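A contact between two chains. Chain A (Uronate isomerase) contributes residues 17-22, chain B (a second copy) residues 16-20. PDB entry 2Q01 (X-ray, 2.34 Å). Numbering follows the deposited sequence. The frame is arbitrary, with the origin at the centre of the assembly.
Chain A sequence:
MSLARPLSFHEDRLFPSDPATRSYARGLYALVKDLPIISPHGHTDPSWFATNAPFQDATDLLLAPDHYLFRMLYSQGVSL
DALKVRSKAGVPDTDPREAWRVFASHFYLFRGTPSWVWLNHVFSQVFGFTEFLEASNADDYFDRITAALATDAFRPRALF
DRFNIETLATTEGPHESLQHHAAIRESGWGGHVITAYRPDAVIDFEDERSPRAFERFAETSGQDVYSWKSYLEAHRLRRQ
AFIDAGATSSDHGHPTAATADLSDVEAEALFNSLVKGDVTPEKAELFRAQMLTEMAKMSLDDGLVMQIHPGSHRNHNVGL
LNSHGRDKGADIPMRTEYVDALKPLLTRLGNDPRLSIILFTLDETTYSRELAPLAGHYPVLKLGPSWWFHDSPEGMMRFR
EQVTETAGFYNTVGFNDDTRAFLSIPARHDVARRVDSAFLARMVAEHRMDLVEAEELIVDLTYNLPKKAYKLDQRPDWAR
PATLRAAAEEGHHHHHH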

# COMPACT_ATOMS: atom_id res chain seq x y z
N SER A 17 -12.34 19.63 -5.22
CA SER A 17 -12.72 20.59 -6.25
C SER A 17 -14.14 20.39 -6.77
O SER A 17 -14.78 21.36 -7.18
CB SER A 17 -11.75 20.52 -7.42
OG SER A 17 -12.07 21.49 -8.40
N ASP A 18 -14.61 19.15 -6.75
CA ASP A 18 -15.96 18.79 -7.20
C ASP A 18 -17.01 19.56 -6.42
O ASP A 18 -17.17 19.32 -5.23
CB ASP A 18 -16.20 17.29 -7.07
CG ASP A 18 -17.56 16.88 -7.57
OD1 ASP A 18 -17.77 16.92 -8.81
OD2 ASP A 18 -18.42 16.55 -6.73
N PRO A 19 -17.72 20.48 -7.10
CA PRO A 19 -18.59 21.52 -6.54
C PRO A 19 -19.70 21.01 -5.62
O PRO A 19 -20.02 21.67 -4.62
CB PRO A 19 -19.19 22.18 -7.78
CG PRO A 19 -18.16 21.96 -8.84
CD PRO A 19 -17.71 20.56 -8.58
N ALA A 20 -20.28 19.86 -5.94
CA ALA A 20 -21.32 19.24 -5.11
C ALA A 20 -20.73 18.70 -3.82
O ALA A 20 -21.23 18.99 -2.74
CB ALA A 20 -22.04 18.15 -5.88
N THR A 21 -19.65 17.91 -3.96
CA THR A 21 -18.91 17.36 -2.82
C THR A 21 -18.39 18.48 -1.91
O THR A 21 -18.51 18.39 -0.68
CB THR A 21 -17.75 16.43 -3.29
OG1 THR A 21 -18.26 15.39 -4.13
CG2 THR A 21 -17.05 15.79 -2.11
N ARG A 22 -17.84 19.54 -2.52
CA ARG A 22 -17.35 20.72 -1.80
C ARG A 22 -18.42 21.40 -0.95
O ARG A 22 -18.16 21.79 0.19
CB ARG A 22 -16.74 21.73 -2.77
CG ARG A 22 -16.09 22.94 -2.08
CD ARG A 22 -15.16 23.68 -3.02
NE ARG A 22 -13.88 23.00 -3.15
CZ ARG A 22 -12.76 23.58 -3.57
NH1 ARG A 22 -12.75 24.86 -3.92
NH2 ARG A 22 -11.64 22.87 -3.64
N PRO B 16 -19.13 8.09 -9.19
CA PRO B 16 -18.42 9.29 -8.75
C PRO B 16 -19.32 10.52 -8.81
O PRO B 16 -20.31 10.53 -9.55
CB PRO B 16 -17.29 9.43 -9.78
CG PRO B 16 -17.16 8.09 -10.41
CD PRO B 16 -18.54 7.54 -10.43
N SER B 17 -19.00 11.55 -8.03
CA SER B 17 -19.85 12.74 -7.97
C SER B 17 -19.73 13.62 -9.22
O SER B 17 -20.71 14.27 -9.61
CB SER B 17 -19.55 13.56 -6.72
OG SER B 17 -20.50 14.60 -6.57
N ASP B 18 -18.54 13.62 -9.83
CA ASP B 18 -18.28 14.34 -11.07
C ASP B 18 -19.26 13.93 -12.17
O ASP B 18 -19.25 12.77 -12.61
CB ASP B 18 -16.86 14.09 -11.55
CG ASP B 18 -16.57 14.76 -12.88
OD1 ASP B 18 -16.28 15.98 -12.87
OD2 ASP B 18 -16.63 14.08 -13.92
N PRO B 19 -20.10 14.89 -12.63
CA PRO B 19 -21.29 14.63 -13.44
C PRO B 19 -21.00 14.01 -14.81
O PRO B 19 -21.80 13.21 -15.29
CB PRO B 19 -21.93 16.01 -13.59
CG PRO B 19 -21.29 16.87 -12.55
CD PRO B 19 -19.91 16.33 -12.39
N ALA B 20 -19.88 14.39 -15.42
CA ALA B 20 -19.46 13.78 -16.69
C ALA B 20 -19.09 12.30 -16.52
O ALA B 20 -19.47 11.46 -17.34
CB ALA B 20 -18.31 14.55 -17.32

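Pro B16 opens the chain B stretch and stays out of reach of the chain A stretch.

Ser B17 makes the main contact. Its CA-to-CB bond points toward the chain A stretch, and chi1 is t. Ser B17 OG donates a hydrogen bond to Asp A18 OD2 at 2.9 Å. The acceptor is already engaged within its own chain. Asp A18 sits at the N-cap of the chain A helix, and Asp A18 OD2 accepts a weak capping bond from Thr A21 N at 3.3 Å. Asp A18 OD2 also accepts from Thr A21 OG1 at 2.9 Å. One carboxylate oxygen therefore caps the helix, holds the threonine hydroxyl and receives the serine from the other chain. Two hydroxyls meet at this oxygen, and Thr A21 OG1 lies 3.4 Å from Ser B17 OG. Ala A20 adds a nonpolar neighbour, with its CB 3.9 Å from Ser B17 OG.

Asp B18 lies beside the other carboxylate oxygen of Asp A18. The OD1 of Asp A18 is 3.5 Å from Asp B18 CA and 4.0 Å from Asp B18 CB. The CA-to-CB bond of Asp B18 runs sideways to the chain A stretch. Asp B18 is also an N-cap, and its side chain caps a backbone N just past the stretch. The like-charged side chains lie close: Asp A18 OD1 and Asp B18 OD1 are 4.4 Å apart. No positively charged group from either stretch lies between them, as Arg A22 stays out of reach of the chain B stretch.

Pro B19 begins the chain B helix and touches only lightly. Pro B19 CD is 4.2 Å from Asp A18 OD1.

Ala B20 makes no contact with the chain A stretch. The contact is small, burying 151 Å² over both sides.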